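Local coordinates for iron Transport-associated domain protein (Bacillus anthracis, PDB 4H8Q) that binds heme in its NEAT domain, part of the anthrax hemophore IsdX2, whose NEAT domains extract heme from methemoglobin, at residues 19-24 with 28-33; 34-39 with 59-64; 90-95 with 122-127; 41-46 with 50-55. The protein carries 1 engineered substitution. All blocks are in the same frame, centred on the assembly; numbering follows the deposited sequence. Where two conformers were deposited one is given.

Interaction 1 of 4, residues 19-24 with 28-33. With HEM (protoporphyrin IX containing Fe), chain B.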
# COMPACT_ATOMS: atom_id res chain seq x y z
N ALA A 19 0.76 -11.28 3.05
CA ALA A 19 2.09 -10.77 2.77
C ALA A 19 2.13 -10.10 1.41
O ALA A 19 1.35 -10.44 0.52
CB ALA A 19 3.12 -11.91 2.81
N PHE A 20 3.03 -9.14 1.24
CA PHE A 20 3.16 -8.44 -0.04
C PHE A 20 4.53 -7.79 -0.14
O PHE A 20 5.26 -7.68 0.86
CB PHE A 20 2.07 -7.37 -0.19
CG PHE A 20 2.27 -6.20 0.72
CD1 PHE A 20 1.81 -6.25 2.03
CD2 PHE A 20 2.93 -5.06 0.28
CE1 PHE A 20 2.01 -5.17 2.89
CE2 PHE A 20 3.12 -3.98 1.12
CZ PHE A 20 2.66 -4.03 2.43
N LYS A 21 4.87 -7.36 -1.35
CA LYS A 21 6.08 -6.60 -1.61
C LYS A 21 5.69 -5.44 -2.51
O LYS A 21 4.75 -5.55 -3.31
CB LYS A 21 7.11 -7.49 -2.33
CG LYS A 21 7.69 -8.60 -1.48
CD LYS A 21 8.56 -9.53 -2.32
CE LYS A 21 9.16 -10.65 -1.48
NZ LYS A 21 9.92 -11.64 -2.32
N VAL A 22 6.40 -4.32 -2.38
CA VAL A 22 6.26 -3.22 -3.32
C VAL A 22 7.40 -3.30 -4.32
O VAL A 22 8.56 -3.37 -3.93
CB VAL A 22 6.29 -1.85 -2.61
CG1 VAL A 22 6.01 -0.72 -3.60
CG2 VAL A 22 5.25 -1.83 -1.48
N LEU A 23 7.04 -3.27 -5.60
CA LEU A 23 8.00 -3.44 -6.69
C LEU A 23 8.24 -2.14 -7.44
O LEU A 23 7.34 -1.33 -7.62
CB LEU A 23 7.49 -4.51 -7.66
CG LEU A 23 7.17 -5.88 -7.06
CD1 LEU A 23 6.56 -6.79 -8.14
CD2 LEU A 23 8.42 -6.50 -6.44
N LYS A 24 9.48 -1.94 -7.89
CA LYS A 24 9.80 -0.82 -8.75
C LYS A 24 9.00 -0.91 -10.05
O LYS A 24 8.82 -2.00 -10.60
CB LYS A 24 11.31 -0.83 -9.01
CG LYS A 24 11.79 0.24 -9.96
CD LYS A 24 13.31 0.21 -10.06
CE LYS A 24 13.81 1.23 -11.07
NZ LYS A 24 15.30 1.20 -11.18
N GLU A 28 10.50 -6.56 -11.61
CA GLU A 28 10.38 -7.52 -10.51
C GLU A 28 11.39 -7.19 -9.41
O GLU A 28 11.67 -8.02 -8.55
CB GLU A 28 10.59 -8.95 -11.02
CG GLU A 28 9.51 -9.42 -12.00
CD GLU A 28 8.17 -9.69 -11.32
OE1 GLU A 28 8.15 -9.91 -10.09
OE2 GLU A 28 7.14 -9.68 -12.03
N GLU A 29 11.91 -5.96 -9.45
CA GLU A 29 12.86 -5.49 -8.44
C GLU A 29 12.13 -4.89 -7.25
O GLU A 29 11.11 -4.23 -7.41
CB GLU A 29 13.78 -4.43 -9.05
CG GLU A 29 14.66 -4.98 -10.17
CD GLU A 29 15.54 -3.91 -10.79
OE1 GLU A 29 16.48 -3.46 -10.10
OE2 GLU A 29 15.30 -3.53 -11.96
N ILE A 30 12.67 -5.11 -6.05
CA ILE A 30 12.05 -4.55 -4.85
C ILE A 30 12.19 -3.04 -4.83
O ILE A 30 13.28 -2.51 -5.04
CB ILE A 30 12.65 -5.15 -3.56
CG1 ILE A 30 12.53 -6.67 -3.58
CG2 ILE A 30 11.94 -4.58 -2.33
CD1 ILE A 30 11.11 -7.17 -3.74
N SER A 31 11.08 -2.35 -4.58
CA SER A 31 11.09 -0.90 -4.57
C SER A 31 11.70 -0.35 -3.29
O SER A 31 11.64 -1.00 -2.23
CB SER A 31 9.65 -0.36 -4.66
OG SER A 31 9.63 1.05 -4.61
N MET A 32 12.29 0.84 -3.39
CA MET A 32 12.74 1.62 -2.23
C MET A 32 11.57 1.86 -1.28
O MET A 32 11.75 2.05 -0.08
CB MET A 32 13.32 2.97 -2.67
CG MET A 32 14.71 2.91 -3.32
SD MET A 32 16.08 2.57 -2.18
CE MET A 32 16.16 4.07 -1.20
N MET A 33 10.36 1.84 -1.82
CA MET A 33 9.16 2.04 -0.99
C MET A 33 8.92 0.85 -0.06
O MET A 33 8.29 1.01 0.98
CB MET A 33 7.93 2.30 -1.85
CG MET A 33 6.67 2.48 -1.02
SD MET A 33 5.33 3.17 -2.01
CE MET A 33 4.07 3.27 -0.74
CHA HEM B . 13.98 6.04 -5.77
CHB HEM B . 16.74 7.71 -2.15
CHC HEM B . 12.87 7.92 0.79
CHD HEM B . 10.22 5.69 -2.62
C1A HEM B . 15.05 6.48 -5.04
C2A HEM B . 16.41 6.62 -5.53
C3A HEM B . 17.16 7.08 -4.52
C4A HEM B . 16.31 7.26 -3.37
CMA HEM B . 18.67 7.38 -4.56
CAA HEM B . 16.89 6.28 -6.97
CBA HEM B . 16.85 4.76 -7.16
CGA HEM B . 17.72 4.03 -6.17
O1A HEM B . 18.88 4.45 -5.94
O2A HEM B . 17.28 2.99 -5.60
C1B HEM B . 15.94 7.89 -1.04
C2B HEM B . 16.40 8.31 0.26
C3B HEM B . 15.35 8.36 1.07
C4B HEM B . 14.17 7.99 0.32
CMB HEM B . 17.87 8.61 0.64
CAB HEM B . 15.42 8.78 2.56
CBB HEM B . 14.34 8.68 3.33
C1C HEM B . 11.82 7.31 0.14
C2C HEM B . 10.50 7.07 0.69
C3C HEM B . 9.76 6.46 -0.25
C4C HEM B . 10.59 6.28 -1.43
CMC HEM B . 10.03 7.47 2.11
CAC HEM B . 8.29 6.01 -0.10
CBC HEM B . 7.64 5.56 -1.18
C1D HEM B . 10.99 5.61 -3.75
C2D HEM B . 10.51 5.05 -4.99
C3D HEM B . 11.67 5.16 -5.97
C4D HEM B . 12.74 5.77 -5.23
CMD HEM B . 9.12 4.47 -5.27
CAD HEM B . 11.68 4.71 -7.44
CBD HEM B . 12.48 3.42 -7.58
CGD HEM B . 11.91 2.32 -6.73
O1D HEM B . 10.68 2.03 -6.80
O2D HEM B . 12.72 1.70 -5.99
NA HEM B . 15.03 6.88 -3.72
NB HEM B . 14.57 7.70 -0.97
NC HEM B . 11.83 6.80 -1.15
ND HEM B . 12.31 6.02 -3.92
FE HEM B . 13.38 7.06 -2.52
O HOH W 1 15.42 -1.02 -13.10
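Strand 19-24 and the irregular chain 28-33 meet at a single backbone bridge, Leu23 with Ile30, where the CA atoms are 4.6 Å apart; their overall directions differ by 97°, so the chain leaves the strand almost at once. Two hydrogen bonds flank the bridge. Ser31 N gives a nearly straight bond (168°) to Val22 O at 2.8 Å, and Lys24 N returns one to Glu29 O at 2.9 Å. Beside them, Val22 CG1 touches Ser31 CB at 3.8 Å, and on the other side of the strand Leu23 CD2 reaches Ile30 CD1 at 3.9 Å. The extended aliphatic part of Lys24 runs along a heme propionate, while its NZ donates to a water that donates in turn to Glu29 OE2, joining the two charges without direct contact. This turn of chain forms one lip of the heme pocket of the NEAT domain, and Ser31 is one of its polar grips on the ligand. With its hydroxyl anti to the backbone N (chi1 178°), Ser31 OG gives a hydrogen bond to heme O1D at 2.6 Å and accepts one from Met33 N at 3.0 Å, an ST turn that fixes the rotation of the donor. Met32 N binds the other oxygen of the same carboxylate, O2D, at 2.8 Å, so the propionate is held by two adjacent residues. Met33 CB and CG pack against the heme vinyl carbon CBC and Met33 CB also leans on Val22 CG1. At the far margin, Glu28 turns its carboxylate to a salt bridge with Lys100.

Interaction 2 of 4, residues 34-39 with 59-64. Engineered in segment 34-39: Thr35 (natural residue Gln). With HEM (protoporphyrin IX containing Fe), chain B.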
# COMPACT_ATOMS: atom_id res chain seq x y z
N ASN A 34 9.41 -0.32 -0.42
CA ASN A 34 9.13 -1.51 0.36
C ASN A 34 9.62 -1.38 1.80
O ASN A 34 9.10 -2.02 2.71
CB ASN A 34 9.75 -2.73 -0.31
CG ASN A 34 9.18 -4.02 0.21
OD1 ASN A 34 8.01 -4.34 0.00
ND2 ASN A 34 10.02 -4.79 0.90
N THR A 35 10.63 -0.54 1.98
CA THR A 35 11.21 -0.27 3.29
C THR A 35 10.23 0.43 4.23
O THR A 35 10.35 0.36 5.46
CB THR A 35 12.46 0.62 3.11
OG1 THR A 35 13.49 -0.12 2.44
CG2 THR A 35 12.98 1.14 4.44
N TYR A 36 9.25 1.10 3.63
CA TYR A 36 8.38 2.03 4.36
C TYR A 36 6.95 1.52 4.50
O TYR A 36 6.04 2.29 4.80
CB TYR A 36 8.39 3.40 3.68
CG TYR A 36 9.76 4.02 3.71
CD1 TYR A 36 10.21 4.69 4.84
CD2 TYR A 36 10.61 3.91 2.62
CE1 TYR A 36 11.47 5.24 4.88
CE2 TYR A 36 11.88 4.46 2.65
CZ TYR A 36 12.30 5.13 3.79
OH TYR A 36 13.56 5.67 3.84
N VAL A 37 6.75 0.24 4.25
CA VAL A 37 5.46 -0.38 4.48
C VAL A 37 5.63 -1.58 5.41
O VAL A 37 6.72 -2.15 5.51
CB VAL A 37 4.82 -0.88 3.16
CG1 VAL A 37 4.71 0.26 2.18
CG2 VAL A 37 5.64 -2.03 2.57
N VAL A 38 4.56 -1.95 6.10
CA VAL A 38 4.59 -3.12 6.95
C VAL A 38 3.91 -4.30 6.27
O VAL A 38 2.77 -4.21 5.85
CB VAL A 38 3.91 -2.86 8.29
CG1 VAL A 38 3.86 -4.15 9.11
CG2 VAL A 38 4.63 -1.75 9.04
N SER A 39 4.63 -5.41 6.14
CA SER A 39 4.01 -6.65 5.68
C SER A 39 4.10 -7.64 6.85
O SER A 39 5.12 -7.69 7.53
CB SER A 39 4.77 -7.19 4.46
OG SER A 39 4.25 -8.45 4.05
N SER A 59 5.39 8.21 8.06
CA SER A 59 4.15 8.76 7.50
C SER A 59 4.28 10.22 7.07
O SER A 59 3.78 10.62 6.02
CB SER A 59 3.01 8.61 8.53
OG SER A 59 1.81 9.18 8.03
N GLU A 60 4.94 11.02 7.90
CA GLU A 60 5.11 12.44 7.62
C GLU A 60 5.74 12.70 6.25
O GLU A 60 5.48 13.72 5.62
CB GLU A 60 5.97 13.06 8.72
CG GLU A 60 6.38 14.49 8.51
CD GLU A 60 7.30 14.97 9.62
OE1 GLU A 60 8.31 15.64 9.32
OE2 GLU A 60 7.01 14.66 10.80
N TRP A 61 6.58 11.77 5.79
CA TRP A 61 7.26 11.92 4.50
C TRP A 61 6.38 11.53 3.31
O TRP A 61 6.61 11.97 2.18
CB TRP A 61 8.49 11.02 4.46
CG TRP A 61 9.61 11.47 5.31
CD1 TRP A 61 9.73 12.65 5.99
CD2 TRP A 61 10.80 10.73 5.59
NE1 TRP A 61 10.93 12.69 6.67
CE2 TRP A 61 11.60 11.52 6.44
CE3 TRP A 61 11.27 9.47 5.20
CZ2 TRP A 61 12.84 11.09 6.90
CZ3 TRP A 61 12.50 9.04 5.66
CH2 TRP A 61 13.28 9.86 6.51
N ILE A 62 5.39 10.69 3.55
CA ILE A 62 4.58 10.18 2.45
C ILE A 62 3.35 11.06 2.32
O ILE A 62 2.42 10.95 3.11
CB ILE A 62 4.21 8.70 2.66
CG1 ILE A 62 5.48 7.87 2.87
CG2 ILE A 62 3.41 8.19 1.47
CD1 ILE A 62 5.23 6.42 3.28
N THR A 63 3.36 11.96 1.35
CA THR A 63 2.31 12.97 1.28
C THR A 63 1.08 12.55 0.47
O THR A 63 -0.01 13.08 0.68
CB THR A 63 2.84 14.33 0.80
OG1 THR A 63 3.47 14.17 -0.47
CG2 THR A 63 3.87 14.86 1.80
N LYS A 64 1.26 11.61 -0.45
CA LYS A 64 0.15 11.07 -1.22
C LYS A 64 0.35 9.58 -1.44
O LYS A 64 1.48 9.12 -1.62
CB LYS A 64 0.03 11.73 -2.59
CG LYS A 64 -0.42 13.18 -2.57
CD LYS A 64 -0.66 13.67 -4.00
CE LYS A 64 -1.43 14.99 -4.00
NZ LYS A 64 -1.58 15.55 -5.38
CHA HEM B . 13.98 6.04 -5.77
CHB HEM B . 16.74 7.71 -2.15
CHC HEM B . 12.87 7.92 0.79
CHD HEM B . 10.22 5.69 -2.62
C1A HEM B . 15.05 6.48 -5.04
C2A HEM B . 16.41 6.62 -5.53
C3A HEM B . 17.16 7.08 -4.52
C4A HEM B . 16.31 7.26 -3.37
CMA HEM B . 18.67 7.38 -4.56
CAA HEM B . 16.89 6.28 -6.97
CBA HEM B . 16.85 4.76 -7.16
CGA HEM B . 17.72 4.03 -6.17
O1A HEM B . 18.88 4.45 -5.94
O2A HEM B . 17.28 2.99 -5.60
C1B HEM B . 15.94 7.89 -1.04
C2B HEM B . 16.40 8.31 0.26
C3B HEM B . 15.35 8.36 1.07
C4B HEM B . 14.17 7.99 0.32
CMB HEM B . 17.87 8.61 0.64
CAB HEM B . 15.42 8.78 2.56
CBB HEM B . 14.34 8.68 3.33
C1C HEM B . 11.82 7.31 0.14
C2C HEM B . 10.50 7.07 0.69
C3C HEM B . 9.76 6.46 -0.25
C4C HEM B . 10.59 6.28 -1.43
CMC HEM B . 10.03 7.47 2.11
CAC HEM B . 8.29 6.01 -0.10
CBC HEM B . 7.64 5.56 -1.18
C1D HEM B . 10.99 5.61 -3.75
C2D HEM B . 10.51 5.05 -4.99
C3D HEM B . 11.67 5.16 -5.97
C4D HEM B . 12.74 5.77 -5.23
CMD HEM B . 9.12 4.47 -5.27
CAD HEM B . 11.68 4.71 -7.44
CBD HEM B . 12.48 3.42 -7.58
CGD HEM B . 11.91 2.32 -6.73
O1D HEM B . 10.68 2.03 -6.80
O2D HEM B . 12.72 1.70 -5.99
NA HEM B . 15.03 6.88 -3.72
NB HEM B . 14.57 7.70 -0.97
NC HEM B . 11.83 6.80 -1.15
ND HEM B . 12.31 6.02 -3.92
FE HEM B . 13.38 7.06 -2.52
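Ile62, whose CD1 approaches Tyr36 CB at 4.4 Å, is set in place by a backbone hydrogen bond from Ile62 N to Ser59 O at 2.9 Å, which closes the short 3-10 turn 59-61 just before the strand begins. No hydrogen bond spans the two segments; the contact is made by Tyr36 with Trp61 and Ile62, next to the heme. Tyr36 meets Trp61 obliquely: the phenol oxygen OH lies in the plane of the indole, 4.0 Å from Trp61 CZ3 at the ring edge, and Tyr36 CE1 is equally near the same carbon. The Tyr36 side chain leaves with CG anti to its carbonyl carbon (chi1 -63°), which lays one ring face against the porphyrin. There the heme methyl CMC sits over the ring centre, 3.4 Å above the plane, in a CH-pi contact, and the pyrrole carbon C2C comes to 3.5 Å from Tyr36 CE2. Against the opposite face rests CG2 of Thr35, an engineered residue, displaced toward the rim. Tyr36 and Trp61 are thus neighbouring parts of the heme pocket of this NEAT domain, Tyr36 over the porphyrin and Trp61 at its vinyl edge, one carried by the loop that follows strand 14-24, the other by the turn leading into strand 62-69. Both residues are anchored through their backbones, Tyr36 to Lys57 and Trp61 to Asp108. Ile109 and Met112 pack on the indole. Ile62 also packs on Val105 and Leu56.

Interaction 3 of 4, residues 90-95 with 122-127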
# COMPACT_ATOMS: atom_id res chain seq x y z
N VAL A 90 -3.60 3.02 5.73
CA VAL A 90 -4.41 3.37 4.58
C VAL A 90 -5.18 2.14 4.10
O VAL A 90 -4.73 1.01 4.28
CB VAL A 90 -3.57 3.99 3.42
CG1 VAL A 90 -2.88 5.28 3.89
CG2 VAL A 90 -2.54 2.99 2.90
N GLU A 91 -6.34 2.37 3.51
CA GLU A 91 -7.20 1.27 3.10
C GLU A 91 -7.63 1.45 1.66
O GLU A 91 -7.95 2.56 1.23
CB GLU A 91 -8.44 1.25 4.00
CG GLU A 91 -9.47 0.21 3.63
CD GLU A 91 -10.73 0.38 4.47
OE1 GLU A 91 -11.60 1.20 4.08
OE2 GLU A 91 -10.83 -0.28 5.53
N PHE A 92 -7.61 0.36 0.90
CA PHE A 92 -7.98 0.40 -0.50
C PHE A 92 -8.46 -0.97 -0.94
O PHE A 92 -8.21 -1.98 -0.26
CB PHE A 92 -6.80 0.85 -1.38
CG PHE A 92 -5.54 0.04 -1.18
CD1 PHE A 92 -5.34 -1.13 -1.90
CD2 PHE A 92 -4.57 0.44 -0.28
CE1 PHE A 92 -4.19 -1.87 -1.72
CE2 PHE A 92 -3.41 -0.30 -0.10
CZ PHE A 92 -3.23 -1.46 -0.82
N GLU A 93 -9.16 -1.01 -2.06
CA GLU A 93 -9.72 -2.24 -2.58
C GLU A 93 -8.71 -2.97 -3.45
O GLU A 93 -7.91 -2.36 -4.17
CB GLU A 93 -10.97 -1.94 -3.40
CG GLU A 93 -12.26 -2.44 -2.80
CD GLU A 93 -13.43 -2.29 -3.76
OE1 GLU A 93 -14.01 -1.19 -3.81
OE2 GLU A 93 -13.74 -3.28 -4.47
N ALA A 94 -8.74 -4.30 -3.37
CA ALA A 94 -8.00 -5.13 -4.29
C ALA A 94 -9.00 -6.06 -4.95
O ALA A 94 -10.08 -6.31 -4.40
CB ALA A 94 -6.93 -5.91 -3.56
N ASN A 95 -8.68 -6.55 -6.13
CA ASN A 95 -9.55 -7.50 -6.80
C ASN A 95 -8.90 -8.87 -6.79
O ASN A 95 -9.17 -9.70 -5.92
CB ASN A 95 -9.84 -7.04 -8.23
CG ASN A 95 -10.16 -5.56 -8.31
OD1 ASN A 95 -9.28 -4.73 -8.53
ND2 ASN A 95 -11.44 -5.21 -8.13
N ILE A 122 2.17 -3.16 -6.32
CA ILE A 122 2.09 -4.00 -5.14
C ILE A 122 1.81 -5.42 -5.58
O ILE A 122 0.87 -5.67 -6.35
CB ILE A 122 0.98 -3.52 -4.19
CG1 ILE A 122 1.30 -2.11 -3.69
CG2 ILE A 122 0.83 -4.49 -3.02
CD1 ILE A 122 0.12 -1.37 -3.04
N GLN A 123 2.62 -6.36 -5.11
CA GLN A 123 2.37 -7.78 -5.38
C GLN A 123 2.09 -8.49 -4.07
O GLN A 123 2.95 -8.57 -3.21
CB GLN A 123 3.55 -8.44 -6.08
CG GLN A 123 3.29 -9.89 -6.46
CD GLN A 123 2.95 -10.05 -7.93
OE1 GLN A 123 3.83 -9.95 -8.79
NE2 GLN A 123 1.68 -10.30 -8.23
N PHE A 124 0.86 -8.99 -3.93
CA PHE A 124 0.48 -9.79 -2.78
C PHE A 124 0.90 -11.23 -3.01
O PHE A 124 1.01 -11.68 -4.16
CB PHE A 124 -1.03 -9.72 -2.55
CG PHE A 124 -1.55 -8.32 -2.36
CD1 PHE A 124 -2.10 -7.63 -3.42
CD2 PHE A 124 -1.48 -7.70 -1.12
CE1 PHE A 124 -2.56 -6.34 -3.26
CE2 PHE A 124 -1.95 -6.41 -0.95
CZ PHE A 124 -2.49 -5.73 -2.02
N ASP A 125 1.14 -11.95 -1.92
CA ASP A 125 1.42 -13.38 -2.01
C ASP A 125 0.58 -14.13 -0.98
O ASP A 125 1.04 -14.38 0.13
CB ASP A 125 2.91 -13.66 -1.80
CG ASP A 125 3.26 -15.13 -1.99
OD1 ASP A 125 2.33 -15.94 -2.21
OD2 ASP A 125 4.45 -15.47 -1.90
N PRO A 126 -0.66 -14.48 -1.35
CA PRO A 126 -1.62 -15.10 -0.44
C PRO A 126 -1.10 -16.39 0.17
O PRO A 126 -1.54 -16.77 1.26
CB PRO A 126 -2.81 -15.40 -1.35
CG PRO A 126 -2.72 -14.37 -2.41
CD PRO A 126 -1.25 -14.21 -2.67
N THR A 127 -0.17 -17.05 -0.51
CA THR A 127 0.33 -18.36 -0.09
C THR A 127 1.44 -18.26 0.95
O THR A 127 1.77 -19.25 1.61
CB THR A 127 0.84 -19.18 -1.30
OG1 THR A 127 2.15 -18.74 -1.67
CG2 THR A 127 -0.08 -19.03 -2.49
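Phe92 and Phe124 meet edge to edge: Phe92 CE1 faces Phe124 CZ at 4.2 Å, and each of these atoms lies near the plane of the other ring, so no face-to-face stack forms between them. Ile122 fills the angle beside the pair. Its CD1 comes from the opposite direction to Phe92 CZ at 4.0 Å, while its CG2 branch lies over one face of the Phe124 ring, 3.7 Å above the plane and offset toward the rim. One isoleucine therefore touches both rings with different branches. The Phe92 ring is carried inward with CG between the backbone N and the carbonyl carbon (chi1 54°), and Ala94 CB, two residues on, reaches Phe124 CE1 at 4.4 Å.

The two strands are not neighbours in the sheet. Their axes pass 11.4 Å apart at 72°, and the side chains bridge the interior of the closed antiparallel barrel of the NEAT fold, a member of the E-set clan. Ile52, Met54 and Thr67 pack on Phe92 from adjoining strands, and Ile18 and Phe20 on Phe124.

All four touching residues are buried and apolar, and no hydrogen bond crosses the gap. Cohesion between these distant strands consequently rests on dispersion and on exclusion of water; the rings meet through their edges, with no polar bond across the contact to fix their mutual rotation.

Interaction 4 of 4, residues 41-46 with 50-55; sequences ARLTVK and KYIAMT
Leu43 CD1 touches two side chains of the partner strand, Lys50 CB at 3.7 Å and Ile52 CD1 at 4.0 Å. Its CG stands anti to the backbone N (chi1 161°), which swings the branch across to the partner strand. Farther along, Ala41 CB rests on Ile52 CG2 at 3.8 Å. On the other side of the sheet Lys46 CB lies at the edge of the Tyr51 ring, 4.4 Å from CE2, and the ring also borders Thr44 O.

These contacts are positioned by the backbone of a beta hairpin, strand 41-46 returning as strand 49-56, with the two segments' axes at 156°. Arg42 and Ala53 form one hydrogen-bonded pair, with Arg42 N to Ala53 O at 3.0 Å and Ala53 N to Arg42 O at 2.8 Å; Thr44 and Tyr51 form the next, Thr44 N to Tyr51 O at 2.8 Å and Tyr51 N to Thr44 O at 2.9 Å. Leu43 with Ile52 and Val45 with Lys50 are non-hydrogen-bonded pairs, and their side chains share one face, those of Arg42, Ala53, Thr44 and Tyr51 the other.

The hairpin is embedded in the NEAT barrel: strand 14-24 bonds to the outer side of 41-46, and strand 87-94 to that of 50-55. Bent at chi2 and chi3, Arg42 leads its guanidinium away to a salt bridge with Asp17, whereas Lys50 NZ bonds to Asn95 O.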
# COMPACT_ATOMS: atom_id res chain seq x y z
N ALA A 41 0.07 -7.08 5.47
CA ALA A 41 -1.07 -6.18 5.59
C ALA A 41 -2.26 -6.98 6.10
O ALA A 41 -2.18 -8.19 6.31
CB ALA A 41 -1.39 -5.57 4.24
N ARG A 42 -3.38 -6.30 6.30
CA ARG A 42 -4.59 -6.99 6.73
C ARG A 42 -5.63 -6.92 5.64
O ARG A 42 -5.97 -5.85 5.13
CB ARG A 42 -5.12 -6.42 8.05
CG ARG A 42 -4.22 -6.71 9.26
CD ARG A 42 -4.31 -8.19 9.67
NE ARG A 42 -5.48 -8.42 10.51
CZ ARG A 42 -5.95 -9.62 10.84
NH1 ARG A 42 -5.37 -10.72 10.38
NH2 ARG A 42 -7.02 -9.72 11.62
N LEU A 43 -6.13 -8.09 5.26
CA LEU A 43 -7.14 -8.22 4.24
C LEU A 43 -8.49 -8.41 4.92
O LEU A 43 -8.64 -9.31 5.75
CB LEU A 43 -6.82 -9.44 3.38
CG LEU A 43 -7.95 -10.03 2.54
CD1 LEU A 43 -8.37 -9.06 1.44
CD2 LEU A 43 -7.49 -11.35 1.94
N THR A 44 -9.45 -7.58 4.57
CA THR A 44 -10.81 -7.77 5.06
C THR A 44 -11.66 -8.21 3.89
O THR A 44 -11.70 -7.54 2.85
CB THR A 44 -11.40 -6.49 5.66
OG1 THR A 44 -10.65 -6.11 6.82
CG2 THR A 44 -12.86 -6.72 6.06
N VAL A 45 -12.33 -9.35 4.04
CA VAL A 45 -13.22 -9.84 3.01
C VAL A 45 -14.64 -9.60 3.50
O VAL A 45 -15.01 -10.05 4.58
CB VAL A 45 -13.01 -11.34 2.75
CG1 VAL A 45 -13.97 -11.83 1.68
CG2 VAL A 45 -11.56 -11.61 2.34
N LYS A 46 -15.42 -8.86 2.72
CA LYS A 46 -16.77 -8.49 3.12
C LYS A 46 -17.68 -8.41 1.91
O LYS A 46 -17.50 -7.55 1.05
CB LYS A 46 -16.77 -7.16 3.87
CG LYS A 46 -17.73 -7.13 5.06
CD LYS A 46 -19.12 -7.61 4.67
CE LYS A 46 -19.93 -8.03 5.89
NZ LYS A 46 -19.33 -9.21 6.58
N LYS A 50 -12.78 -7.26 -1.41
CA LYS A 50 -11.53 -7.39 -0.67
C LYS A 50 -10.92 -6.02 -0.42
O LYS A 50 -10.70 -5.24 -1.35
CB LYS A 50 -10.53 -8.24 -1.45
CG LYS A 50 -11.04 -9.61 -1.84
CD LYS A 50 -9.94 -10.44 -2.47
CE LYS A 50 -10.49 -11.60 -3.27
NZ LYS A 50 -11.23 -11.13 -4.47
N TYR A 51 -10.67 -5.72 0.85
CA TYR A 51 -10.05 -4.46 1.22
C TYR A 51 -8.74 -4.73 1.92
O TYR A 51 -8.63 -5.66 2.72
CB TYR A 51 -10.96 -3.67 2.15
CG TYR A 51 -12.35 -3.49 1.59
CD1 TYR A 51 -12.63 -2.47 0.70
CD2 TYR A 51 -13.37 -4.36 1.95
CE1 TYR A 51 -13.90 -2.32 0.17
CE2 TYR A 51 -14.64 -4.21 1.43
CZ TYR A 51 -14.90 -3.19 0.55
OH TYR A 51 -16.17 -3.05 0.03
N ILE A 52 -7.74 -3.92 1.61
CA ILE A 52 -6.43 -4.06 2.21
C ILE A 52 -6.20 -2.87 3.11
O ILE A 52 -6.42 -1.72 2.70
CB ILE A 52 -5.34 -4.03 1.14
CG1 ILE A 52 -5.58 -5.16 0.12
CG2 ILE A 52 -3.95 -4.11 1.77
CD1 ILE A 52 -5.34 -6.53 0.68
N ALA A 53 -5.79 -3.13 4.34
CA ALA A 53 -5.34 -2.10 5.26
C ALA A 53 -3.85 -2.24 5.45
O ALA A 53 -3.36 -3.28 5.93
CB ALA A 53 -6.07 -2.21 6.60
N MET A 54 -3.12 -1.20 5.08
CA MET A 54 -1.66 -1.24 5.04
C MET A 54 -1.07 -0.13 5.88
O MET A 54 -1.49 1.02 5.77
CB MET A 54 -1.20 -1.06 3.59
CG MET A 54 0.30 -1.13 3.41
SD MET A 54 0.73 -1.03 1.67
CE MET A 54 -0.16 -2.44 1.02
N THR A 55 -0.08 -0.47 6.71
CA THR A 55 0.62 0.53 7.52
C THR A 55 1.79 1.14 6.75
O THR A 55 2.65 0.42 6.21
CB THR A 55 1.13 -0.09 8.83
OG1 THR A 55 0.01 -0.56 9.60
CG2 THR A 55 1.91 0.94 9.64

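Overall arrangement
All four contacts lie on one antiparallel barrel, with the heme at the end served by interactions 1 and 2. Their centres are 12 Å apart, and they are joined by Asn34 OD1, which accepts a probable hydrogen bond from Val22 N at 2.9 Å. Interactions 3 and 4, centres 7 Å apart, are joined where strand 87-94 of the former pairs with strand 49-56 of the latter, Ile52 N meeting Phe92 O at 2.7 Å. Phe20 of strand 14-24 connects the two ends, touching Val37, Ala41, Met54 and Phe124. The side chains of Ile122 and Met54 are each about 10 Å from the heme, so interactions 3 and 4 form the barrel body behind the pocket.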